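Local coordinates for protein c-di-GMP synthase (Capnocytophaga granulosa, PDB 6WT9) that synthesises the second messenger 3',3'-c-di-GMP from two molecules of GTP as the nucleotidyltransferase of a CBASS antiphage defence system, at residues D99-S104 / F227-I232; S7-N12 / K257-E262; E166-D169 / A175-I178. All coordinates share one frame; numbering follows the deposited sequence.

Interaction 1: D99-S104 / F227-I232; sequences DLLVIS and FPFLSI
Leu101 and Phe229 both carry CG beside the backbone N, with chi1 at -74° and -47°, and their side chains approach from opposite directions. They join a central strand of the nucleotidyltransferase sheet, 98-104, to the start of helix 228-241. The helix begins one residue after strand 221-226, with Phe227 at its N-cap position and Pro228 in its first turn, where no earlier turn needs the N-H a proline lacks. The backbones stay distant: the CA atoms of Leu101 and Pro228 are 10.0 Å apart, so long apolar side chains bridge the gap. Phe229 and Leu101 share the span; the CB of Phe229 points neither at the strand nor away from it, but its ring comes nearer. Leu101 CD1 lies 3.5 Å from Phe229 CZ, meeting the ring obliquely, and touches Pro228 CG at 4.1 Å. Pro228 CG sits over the centre of one face of the Phe229 ring. On the strand Leu101 and Ile103 point to the same side; Leu101 also packs on Val190 of the parallel neighbour 185-194. Ile103 extends its longer branch to the ring edge, where CD1 lies 3.6 Å from Phe229 CZ, near the ring plane.

Interaction 2: S7-N12 / K257-E262; sequences SALFEN and KADSDE
Helix 6-17 meets the C-terminal end of helix 245-259 with the backbones 7.7 Å apart at their nearest CA atoms, those of Leu9 and Asp259. This is a water-bridged contact between two helices at the protein surface, linking the N-terminal part of the chain to a helix almost 250 residues later. Beyond Asp259 the chain enters an ST turn, in which Ser260 OG accepts a hydrogen bond from the backbone N of Glu262. Leu9 and Asp259 run past one another in opposite directions, and Leu9 CD2 lies 4.0 Å from both CB and CG of Asp259, against the base of the carboxylate. Leucine suits this partly exposed site, where its side chain also touches Tyr44. Asp259 is an acceptor for several donors: OD1 forms a salt bridge with Arg16 and OD2 takes a hydrogen bond from Tyr44, two links that would be expected to favour the charged carboxylate. Asn12, with CG anti to its N (chi1 -178°), brings its amide alongside Asp259, the two planes 67° apart. ND2 remains 3.8 Å from Asp259 OD1, and a water joins the two residues instead. It accepts from Asn12 ND2 at 2.9 Å, donates to Leu9 O at 2.9 Å, and donates more weakly to Asp259 OD2 at 2.8 Å.

Interaction 3: E166-D169 / A175-I178; sequences EICD and AIKI
Cys168 and Ile178 lie side by side on the closely packed face of this contact, while Asp169 and Lys177 hold its more open side. The sulfur of Cys168, placed anti to the backbone N (chi1 178°), touches two isoleucine methyls, both on its one side: SG is 3.9 Å from Ile176 CG2 and 4.0 Å from Ile178 CG2. Branched aliphatic residues suit this face because it packs inward. Ile176 also touches Arg154, Ser157 and Glu158 of helix 147-164, on which Cys168 rests through Ser162, and Ile178 packs on Val187 and Ile189 of the next strand.

The two strands, 167-169 and 176-180, form an antiparallel beta hairpin at the margin of the mixed sheet, with 166° between the directions of 167-169 and 176-178. Cys168 and Ile178 make a non-hydrogen-bonded pair, whereas Asp169 and Lys177 make a hydrogen-bonded one. In the latter, Asp169 N donates to Lys177 O at 2.7 Å in an almost straight bond, and Lys177 N returns one to Asp169 O at 3.1 Å. Weaker CA-H...O contacts lie alongside, among them Ile176 CA to Asp169 O at 3.5 Å.

On the looser face the Asp169 and Lys177 side chains meet through their stems, CB to CB at 4.1 Å, and then diverge. The exposed Asp169 carboxylate is held by the connecting turn, its OD1 accepting from Thr171 N. A long, flexible lysine suits the neighbouring position: Lys177 bends at its last torsion (62°), and NZ forms a salt bridge with Asp188 on strand 185-194.

How the interactions relate
Interactions 1 and 3 both belong to the nucleotidyltransferase sheet, and strand 185-194 lies between them, pairing with strand 98-104 and with strand 176-180. Their centres are 19 Å apart and they do not touch. Interaction 1 relies on apolar side chains spanning a wide strand-to-helix gap; interaction 3 is built on backbone hydrogen bonds, with one apolar face and one charged face. Both are partly buried. Interaction 2 lies at the surface, on the other side of the chain's centre from interaction 1, and relies on a carboxylate and a water. Helices 228-241 and 245-259 follow one another in sequence, connecting interactions 1 and 2 across about 31 Å between centres.

Interaction 1: D99-S104 / F227-I232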
ATOM      1  N   ASP A  99       5.278   3.400  -7.770  1.00 26.43           N
ATOM      2  CA  ASP A  99       6.350   2.601  -8.343  1.00 30.15           C
ATOM      3  C   ASP A  99       6.028   2.295  -9.798  1.00 26.88           C
ATOM      4  O   ASP A  99       4.925   1.834 -10.113  1.00 27.03           O
ATOM      5  CB  ASP A  99       6.559   1.305  -7.558  1.00 40.25           C
ATOM      6  CG  ASP A  99       7.267   1.530  -6.234  1.00 48.91           C
ATOM      7  OD1 ASP A  99       7.366   2.697  -5.797  1.00 52.05           O
ATOM      8  OD2 ASP A  99       7.734   0.540  -5.632  1.00 51.16           O
ATOM      9  N   LEU A 100       6.991   2.559 -10.676  1.00 17.01           N
ATOM     10  CA  LEU A 100       6.868   2.294 -12.101  1.00 16.42           C
ATOM     11  C   LEU A 100       7.714   1.076 -12.441  1.00 16.29           C
ATOM     12  O   LEU A 100       8.940   1.109 -12.290  1.00 12.71           O
ATOM     13  CB  LEU A 100       7.314   3.504 -12.922  1.00 14.73           C
ATOM     14  CG  LEU A 100       7.393   3.279 -14.430  1.00 14.48           C
ATOM     15  CD1 LEU A 100       6.009   3.031 -15.003  1.00 21.02           C
ATOM     16  CD2 LEU A 100       8.066   4.456 -15.111  1.00 12.75           C
ATOM     17  N   LEU A 101       7.060   0.008 -12.891  1.00 16.06           N
ATOM     18  CA  LEU A 101       7.748  -1.217 -13.276  1.00 16.57           C
ATOM     19  C   LEU A 101       8.094  -1.174 -14.759  1.00 16.47           C
ATOM     20  O   LEU A 101       7.236  -0.870 -15.595  1.00 15.78           O
ATOM     21  CB  LEU A 101       6.886  -2.441 -12.968  1.00 21.93           C
ATOM     22  CG  LEU A 101       6.763  -2.826 -11.493  1.00 19.66           C
ATOM     23  CD1 LEU A 101       5.730  -3.918 -11.309  1.00 22.78           C
ATOM     24  CD2 LEU A 101       8.107  -3.279 -10.961  1.00 21.28           C
ATOM     25  N   VAL A 102       9.350  -1.473 -15.077  1.00 13.84           N
ATOM     26  CA  VAL A 102       9.834  -1.534 -16.453  1.00 18.03           C
ATOM     27  C   VAL A 102      10.135  -2.999 -16.743  1.00 16.70           C
ATOM     28  O   VAL A 102      11.162  -3.532 -16.311  1.00 18.77           O
ATOM     29  CB  VAL A 102      11.068  -0.650 -16.669  1.00 18.45           C
ATOM     30  CG1 VAL A 102      11.478  -0.666 -18.131  1.00 12.42           C
ATOM     31  CG2 VAL A 102      10.796   0.772 -16.194  1.00  9.67           C
ATOM     32  N   ILE A 103       9.241  -3.657 -17.476  1.00 15.90           N
ATOM     33  CA  ILE A 103       9.278  -5.101 -17.666  1.00 15.92           C
ATOM     34  C   ILE A 103       9.655  -5.396 -19.111  1.00 20.05           C
ATOM     35  O   ILE A 103       9.019  -4.886 -20.041  1.00 18.60           O
ATOM     36  CB  ILE A 103       7.927  -5.743 -17.304  1.00 15.10           C
ATOM     37  CG1 ILE A 103       7.356  -5.090 -16.044  1.00 13.50           C
ATOM     38  CG2 ILE A 103       8.086  -7.243 -17.097  1.00 12.72           C
ATOM     39  CD1 ILE A 103       6.000  -5.623 -15.634  1.00 23.53           C
ATOM     40  N   SER A 104      10.681  -6.226 -19.297  1.00 27.30           N
ATOM     41  CA  SER A 104      11.137  -6.578 -20.634  1.00 38.09           C
ATOM     42  C   SER A 104      10.166  -7.539 -21.308  1.00 52.74           C
ATOM     43  O   SER A 104       9.640  -8.461 -20.679  1.00 58.49           O
ATOM     44  CB  SER A 104      12.528  -7.208 -20.578  1.00 36.83           C
ATOM     45  OG  SER A 104      13.510  -6.256 -20.209  1.00 41.48           O
ATOM     46  N   PHE A 227       4.596 -11.124  -7.241  1.00 18.58           N
ATOM     47  CA  PHE A 227       3.275 -11.141  -7.870  1.00 18.48           C
ATOM     48  C   PHE A 227       2.517  -9.873  -7.502  1.00 24.26           C
ATOM     49  O   PHE A 227       1.514  -9.919  -6.779  1.00 29.23           O
ATOM     50  CB  PHE A 227       2.496 -12.391  -7.454  1.00 18.83           C
ATOM     51  CG  PHE A 227       3.207 -13.682  -7.769  1.00 23.16           C
ATOM     52  CD1 PHE A 227       4.131 -14.217  -6.883  1.00 16.30           C
ATOM     53  CD2 PHE A 227       2.948 -14.361  -8.949  1.00 16.54           C
ATOM     54  CE1 PHE A 227       4.783 -15.405  -7.171  1.00 18.48           C
ATOM     55  CE2 PHE A 227       3.595 -15.548  -9.242  1.00 16.53           C
ATOM     56  CZ  PHE A 227       4.514 -16.072  -8.351  1.00 16.55           C
ATOM     57  N   PRO A 228       2.960  -8.715  -7.999  1.00 16.68           N
ATOM     58  CA  PRO A 228       2.314  -7.456  -7.606  1.00 12.39           C
ATOM     59  C   PRO A 228       0.971  -7.240  -8.284  1.00 14.99           C
ATOM     60  O   PRO A 228       0.049  -6.681  -7.680  1.00 21.94           O
ATOM     61  CB  PRO A 228       3.335  -6.397  -8.031  1.00 17.11           C
ATOM     62  CG  PRO A 228       4.021  -7.008  -9.207  1.00 15.53           C
ATOM     63  CD  PRO A 228       4.073  -8.493  -8.942  1.00 15.48           C
ATOM     64  N   PHE A 229       0.846  -7.676  -9.538  1.00 18.88           N
ATOM     65  CA  PHE A 229      -0.396  -7.456 -10.272  1.00 19.83           C
ATOM     66  C   PHE A 229      -1.498  -8.381  -9.776  1.00 20.75           C
ATOM     67  O   PHE A 229      -2.667  -7.982  -9.709  1.00 16.91           O
ATOM     68  CB  PHE A 229      -0.157  -7.651 -11.768  1.00 21.30           C
ATOM     69  CG  PHE A 229       1.062  -6.944 -12.276  1.00 21.19           C
ATOM     70  CD1 PHE A 229       1.294  -5.616 -11.953  1.00 20.23           C
ATOM     71  CD2 PHE A 229       1.989  -7.611 -13.058  1.00 19.27           C
ATOM     72  CE1 PHE A 229       2.421  -4.965 -12.411  1.00 21.21           C
ATOM     73  CE2 PHE A 229       3.115  -6.966 -13.520  1.00 22.38           C
ATOM     74  CZ  PHE A 229       3.333  -5.643 -13.197  1.00 25.33           C
ATOM     75  N   LEU A 230      -1.144  -9.620  -9.429  1.00 26.29           N
ATOM     76  CA  LEU A 230      -2.115 -10.530  -8.830  1.00 20.19           C
ATOM     77  C   LEU A 230      -2.579 -10.016  -7.476  1.00 17.50           C
ATOM     78  O   LEU A 230      -3.767 -10.103  -7.144  1.00 18.89           O
ATOM     79  CB  LEU A 230      -1.509 -11.928  -8.698  1.00 21.75           C
ATOM     80  CG  LEU A 230      -2.337 -12.981  -7.960  1.00 20.32           C
ATOM     81  CD1 LEU A 230      -3.687 -13.175  -8.634  1.00 19.92           C
ATOM     82  CD2 LEU A 230      -1.578 -14.299  -7.884  1.00 17.73           C
ATOM     83  N   SER A 231      -1.655  -9.471  -6.681  1.00 18.32           N
ATOM     84  CA  SER A 231      -2.026  -8.907  -5.387  1.00 18.98           C
ATOM     85  C   SER A 231      -2.962  -7.717  -5.555  1.00 17.76           C
ATOM     86  O   SER A 231      -3.962  -7.598  -4.836  1.00 17.45           O
ATOM     87  CB  SER A 231      -0.771  -8.499  -4.615  1.00 17.43           C
ATOM     88  OG  SER A 231       0.090  -9.605  -4.422  1.00 22.41           O
ATOM     89  N   ILE A 232      -2.654  -6.831  -6.503  1.00 18.54           N
ATOM     90  CA  ILE A 232      -3.500  -5.667  -6.754  1.00 17.22           C
ATOM     91  C   ILE A 232      -4.899  -6.104  -7.170  1.00 20.12           C
ATOM     92  O   ILE A 232      -5.906  -5.614  -6.644  1.00 25.09           O
ATOM     93  CB  ILE A 232      -2.857  -4.760  -7.821  1.00 10.59           C
ATOM     94  CG1 ILE A 232      -1.656  -4.018  -7.238  1.00 12.52           C
ATOM     95  CG2 ILE A 232      -3.887  -3.791  -8.398  1.00  7.28           C
ATOM     96  CD1 ILE A 232      -0.832  -3.292  -8.276  1.00 15.17           C
TER

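Interaction 2: S7-N12 / K257-E262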
ATOM      1  N   SER A   7      -8.323  14.255  19.268  1.00 19.82           N
ATOM      2  CA  SER A   7      -8.365  15.570  18.633  1.00 25.86           C
ATOM      3  C   SER A   7      -7.053  15.876  17.921  1.00 30.45           C
ATOM      4  O   SER A   7      -7.046  16.325  16.769  1.00 25.78           O
ATOM      5  CB  SER A   7      -8.671  16.645  19.675  1.00 27.52           C
ATOM      6  OG  SER A   7      -8.535  17.943  19.121  1.00 33.97           O
ATOM      7  N   ALA A   8      -5.927  15.643  18.599  1.00 29.77           N
ATOM      8  CA  ALA A   8      -4.628  15.875  17.976  1.00 26.42           C
ATOM      9  C   ALA A   8      -4.339  14.836  16.901  1.00 28.28           C
ATOM     10  O   ALA A   8      -3.746  15.154  15.863  1.00 27.18           O
ATOM     11  CB  ALA A   8      -3.528  15.875  19.037  1.00 22.34           C
ATOM     12  N   LEU A   9      -4.747  13.585  17.131  1.00 22.00           N
ATOM     13  CA  LEU A   9      -4.549  12.550  16.122  1.00 16.26           C
ATOM     14  C   LEU A   9      -5.375  12.831  14.873  1.00 18.44           C
ATOM     15  O   LEU A   9      -4.937  12.545  13.753  1.00 14.34           O
ATOM     16  CB  LEU A   9      -4.898  11.179  16.704  1.00 16.35           C
ATOM     17  CG  LEU A   9      -3.910  10.578  17.706  1.00 16.01           C
ATOM     18  CD1 LEU A   9      -4.527   9.379  18.410  1.00 14.86           C
ATOM     19  CD2 LEU A   9      -2.618  10.177  17.014  1.00 13.42           C
ATOM     20  N   PHE A  10      -6.574  13.394  15.043  1.00 10.36           N
ATOM     21  CA  PHE A  10      -7.405  13.714  13.887  1.00 18.79           C
ATOM     22  C   PHE A  10      -6.797  14.840  13.060  1.00 17.97           C
ATOM     23  O   PHE A  10      -6.779  14.766  11.825  1.00 14.50           O
ATOM     24  CB  PHE A  10      -8.817  14.086  14.336  1.00 14.86           C
ATOM     25  CG  PHE A  10      -9.703  14.553  13.218  1.00 13.35           C
ATOM     26  CD1 PHE A  10     -10.168  13.660  12.269  1.00 10.15           C
ATOM     27  CD2 PHE A  10     -10.073  15.884  13.119  1.00 10.92           C
ATOM     28  CE1 PHE A  10     -10.980  14.083  11.242  1.00 13.95           C
ATOM     29  CE2 PHE A  10     -10.886  16.313  12.092  1.00 15.47           C
ATOM     30  CZ  PHE A  10     -11.340  15.411  11.151  1.00 13.03           C
ATOM     31  N   GLU A  11      -6.307  15.894  13.718  1.00 18.31           N
ATOM     32  CA  GLU A  11      -5.662  16.990  13.000  1.00 21.30           C
ATOM     33  C   GLU A  11      -4.437  16.500  12.242  1.00 19.12           C
ATOM     34  O   GLU A  11      -4.262  16.801  11.056  1.00 15.50           O
ATOM     35  CB  GLU A  11      -5.272  18.106  13.970  1.00 27.14           C
ATOM     36  CG  GLU A  11      -6.409  19.029  14.362  1.00 42.05           C
ATOM     37  CD  GLU A  11      -5.937  20.197  15.205  1.00 52.47           C
ATOM     38  OE1 GLU A  11      -4.956  20.031  15.961  1.00 54.73           O
ATOM     39  OE2 GLU A  11      -6.540  21.286  15.104  1.00 58.71           O
ATOM     40  N   ASN A  12      -3.572  15.742  12.922  1.00 14.67           N
ATOM     41  CA  ASN A  12      -2.389  15.193  12.267  1.00 14.01           C
ATOM     42  C   ASN A  12      -2.773  14.302  11.094  1.00 14.23           C
ATOM     43  O   ASN A  12      -2.094  14.292  10.062  1.00 17.23           O
ATOM     44  CB  ASN A  12      -1.544  14.418  13.281  1.00 12.09           C
ATOM     45  CG  ASN A  12      -0.273  13.861  12.672  1.00 19.60           C
ATOM     46  OD1 ASN A  12       0.737  14.556  12.580  1.00 19.25           O
ATOM     47  ND2 ASN A  12      -0.317  12.602  12.249  1.00 24.42           N
ATOM     48  N   LYS A 257      -0.620   2.020  12.486  1.00 17.33           N
ATOM     49  CA  LYS A 257       0.818   1.781  12.474  1.00 20.07           C
ATOM     50  C   LYS A 257       1.594   3.093  12.478  1.00 22.12           C
ATOM     51  O   LYS A 257       2.559   3.255  13.235  1.00 18.88           O
ATOM     52  CB  LYS A 257       1.188   0.934  11.255  1.00 16.12           C
ATOM     53  CG  LYS A 257       2.675   0.849  10.970  1.00 20.39           C
ATOM     54  CD  LYS A 257       2.926   0.138   9.650  1.00 24.47           C
ATOM     55  CE  LYS A 257       4.396   0.177   9.266  1.00 29.93           C
ATOM     56  NZ  LYS A 257       4.639  -0.519   7.973  1.00 30.38           N
ATOM     57  N   ALA A 258       1.179   4.048  11.642  1.00 21.89           N
ATOM     58  CA  ALA A 258       1.897   5.314  11.545  1.00 20.86           C
ATOM     59  C   ALA A 258       1.743   6.157  12.805  1.00 22.93           C
ATOM     60  O   ALA A 258       2.624   6.965  13.118  1.00 25.81           O
ATOM     61  CB  ALA A 258       1.417   6.100  10.325  1.00 20.09           C
ATOM     62  N   ASP A 259       0.644   5.987  13.535  1.00 21.43           N
ATOM     63  CA  ASP A 259       0.373   6.783  14.724  1.00 19.82           C
ATOM     64  C   ASP A 259       0.774   6.086  16.017  1.00 21.92           C
ATOM     65  O   ASP A 259       0.601   6.665  17.095  1.00 21.52           O
ATOM     66  CB  ASP A 259      -1.110   7.160  14.780  1.00 19.61           C
ATOM     67  CG  ASP A 259      -1.475   8.219  13.762  1.00 16.93           C
ATOM     68  OD1 ASP A 259      -0.595   9.037  13.425  1.00 21.21           O
ATOM     69  OD2 ASP A 259      -2.635   8.237  13.300  1.00 16.95           O
ATOM     70  N   SER A 260       1.305   4.870  15.942  1.00 25.13           N
ATOM     71  CA  SER A 260       1.702   4.146  17.139  1.00 28.96           C
ATOM     72  C   SER A 260       3.061   4.627  17.630  1.00 32.64           C
ATOM     73  O   SER A 260       3.984   4.836  16.838  1.00 33.00           O
ATOM     74  CB  SER A 260       1.751   2.644  16.861  1.00 31.22           C
ATOM     75  OG  SER A 260       2.190   1.927  18.001  1.00 34.12           O
ATOM     76  N   ASP A 261       3.181   4.804  18.947  1.00 37.42           N
ATOM     77  CA  ASP A 261       4.480   5.119  19.529  1.00 46.09           C
ATOM     78  C   ASP A 261       5.397   3.907  19.591  1.00 51.23           C
ATOM     79  O   ASP A 261       6.586   4.064  19.892  1.00 52.94           O
ATOM     80  CB  ASP A 261       4.308   5.716  20.926  1.00 52.15           C
ATOM     81  CG  ASP A 261       4.084   7.215  20.891  1.00 59.28           C
ATOM     82  OD1 ASP A 261       4.636   7.877  19.987  1.00 61.57           O
ATOM     83  OD2 ASP A 261       3.358   7.730  21.766  1.00 62.46           O
ATOM     84  N   GLU A 262       4.879   2.715  19.322  1.00 53.54           N
ATOM     85  CA  GLU A 262       5.692   1.521  19.186  1.00 52.25           C
ATOM     86  C   GLU A 262       6.134   1.358  17.735  1.00 49.85           C
ATOM     87  O   GLU A 262       5.564   1.949  16.816  1.00 44.12           O
ATOM     88  CB  GLU A 262       4.917   0.286  19.643  1.00 57.24           C
ATOM     89  CG  GLU A 262       4.363   0.391  21.052  1.00 64.54           C
ATOM     90  CD  GLU A 262       5.399   0.081  22.116  1.00 72.23           C
ATOM     91  OE1 GLU A 262       6.546  -0.257  21.754  1.00 74.72           O
ATOM     92  OE2 GLU A 262       5.063   0.169  23.316  1.00 76.76           O
TER
HETATM   93  O   HOH W   1      -2.623  10.985  13.025  1.00 14.87           O

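Interaction 3: E166-D169 / A175-I178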
ATOM      1  N   GLU A 166      16.484  16.853 -11.627  1.00 30.42           N
ATOM      2  CA  GLU A 166      17.641  17.261 -10.833  1.00 40.58           C
ATOM      3  C   GLU A 166      17.841  16.337  -9.640  1.00 37.49           C
ATOM      4  O   GLU A 166      18.979  16.008  -9.282  1.00 36.33           O
ATOM      5  CB  GLU A 166      17.479  18.709 -10.367  1.00 54.29           C
ATOM      6  CG  GLU A 166      17.644  19.758 -11.459  1.00 67.87           C
ATOM      7  CD  GLU A 166      16.465  19.812 -12.415  1.00 78.93           C
ATOM      8  OE1 GLU A 166      16.614  20.395 -13.510  1.00 81.44           O
ATOM      9  OE2 GLU A 166      15.391  19.272 -12.073  1.00 79.21           O
ATOM     10  N   ILE A 167      16.751  15.906  -9.014  1.00 38.53           N
ATOM     11  CA  ILE A 167      16.794  14.977  -7.893  1.00 37.27           C
ATOM     12  C   ILE A 167      16.561  13.582  -8.464  1.00 34.62           C
ATOM     13  O   ILE A 167      15.436  13.224  -8.826  1.00 36.00           O
ATOM     14  CB  ILE A 167      15.763  15.334  -6.820  1.00 40.09           C
ATOM     15  CG1 ILE A 167      15.969  16.776  -6.348  1.00 43.73           C
ATOM     16  CG2 ILE A 167      15.855  14.367  -5.649  1.00 37.18           C
ATOM     17  CD1 ILE A 167      14.946  17.238  -5.333  1.00 47.35           C
ATOM     18  N   CYS A 168      17.628  12.790  -8.549  1.00 33.87           N
ATOM     19  CA  CYS A 168      17.563  11.442  -9.107  1.00 31.74           C
ATOM     20  C   CYS A 168      18.532  10.560  -8.332  1.00 32.78           C
ATOM     21  O   CYS A 168      19.748  10.752  -8.410  1.00 31.78           O
ATOM     22  CB  CYS A 168      17.897  11.442 -10.599  1.00 32.64           C
ATOM     23  SG  CYS A 168      17.883   9.804 -11.363  1.00 37.05           S
ATOM     24  N   ASP A 169      17.993   9.593  -7.593  1.00 29.86           N
ATOM     25  CA  ASP A 169      18.783   8.717  -6.735  1.00 31.07           C
ATOM     26  C   ASP A 169      18.999   7.389  -7.455  1.00 30.45           C
ATOM     27  O   ASP A 169      18.057   6.607  -7.625  1.00 27.09           O
ATOM     28  CB  ASP A 169      18.080   8.515  -5.393  1.00 29.29           C
ATOM     29  CG  ASP A 169      18.978   7.884  -4.341  1.00 32.44           C
ATOM     30  OD1 ASP A 169      19.792   7.006  -4.687  1.00 34.06           O
ATOM     31  OD2 ASP A 169      18.864   8.267  -3.158  1.00 39.64           O
ATOM     32  N   ALA A 175      16.137  -0.050  -7.454  1.00 14.70           N
ATOM     33  CA  ALA A 175      15.173   0.953  -7.881  1.00 19.42           C
ATOM     34  C   ALA A 175      15.865   2.294  -8.066  1.00 20.10           C
ATOM     35  O   ALA A 175      16.834   2.612  -7.372  1.00 23.89           O
ATOM     36  CB  ALA A 175      14.025   1.090  -6.874  1.00 16.82           C
ATOM     37  N   ILE A 176      15.348   3.070  -9.015  1.00 16.38           N
ATOM     38  CA  ILE A 176      15.730   4.463  -9.211  1.00 18.05           C
ATOM     39  C   ILE A 176      14.621   5.331  -8.639  1.00 23.39           C
ATOM     40  O   ILE A 176      13.438   5.094  -8.910  1.00 29.50           O
ATOM     41  CB  ILE A 176      15.957   4.779 -10.701  1.00 13.40           C
ATOM     42  CG1 ILE A 176      16.955   3.798 -11.317  1.00 14.96           C
ATOM     43  CG2 ILE A 176      16.438   6.214 -10.878  1.00 11.94           C
ATOM     44  CD1 ILE A 176      17.170   4.008 -12.803  1.00 20.56           C
ATOM     45  N   LYS A 177      14.992   6.334  -7.849  1.00 23.94           N
ATOM     46  CA  LYS A 177      14.030   7.231  -7.221  1.00 28.69           C
ATOM     47  C   LYS A 177      14.232   8.634  -7.772  1.00 23.14           C
ATOM     48  O   LYS A 177      15.339   9.177  -7.701  1.00 22.48           O
ATOM     49  CB  LYS A 177      14.176   7.225  -5.698  1.00 39.53           C
ATOM     50  CG  LYS A 177      13.104   8.030  -4.977  1.00 50.49           C
ATOM     51  CD  LYS A 177      13.199   7.869  -3.470  1.00 58.73           C
ATOM     52  CE  LYS A 177      11.987   8.473  -2.775  1.00 63.74           C
ATOM     53  NZ  LYS A 177      10.720   7.802  -3.185  1.00 65.61           N
ATOM     54  N   ILE A 178      13.165   9.217  -8.319  1.00 15.37           N
ATOM     55  CA  ILE A 178      13.212  10.564  -8.864  1.00 17.05           C
ATOM     56  C   ILE A 178      12.225  11.435  -8.100  1.00 18.70           C
ATOM     57  O   ILE A 178      11.301  10.950  -7.442  1.00 16.74           O
ATOM     58  CB  ILE A 178      12.910  10.604 -10.379  1.00 19.19           C
ATOM     59  CG1 ILE A 178      11.451  10.227 -10.662  1.00 17.26           C
ATOM     60  CG2 ILE A 178      13.865   9.693 -11.137  1.00 16.93           C
ATOM     61  CD1 ILE A 178      10.527  11.421 -10.890  1.00 12.82           C
TER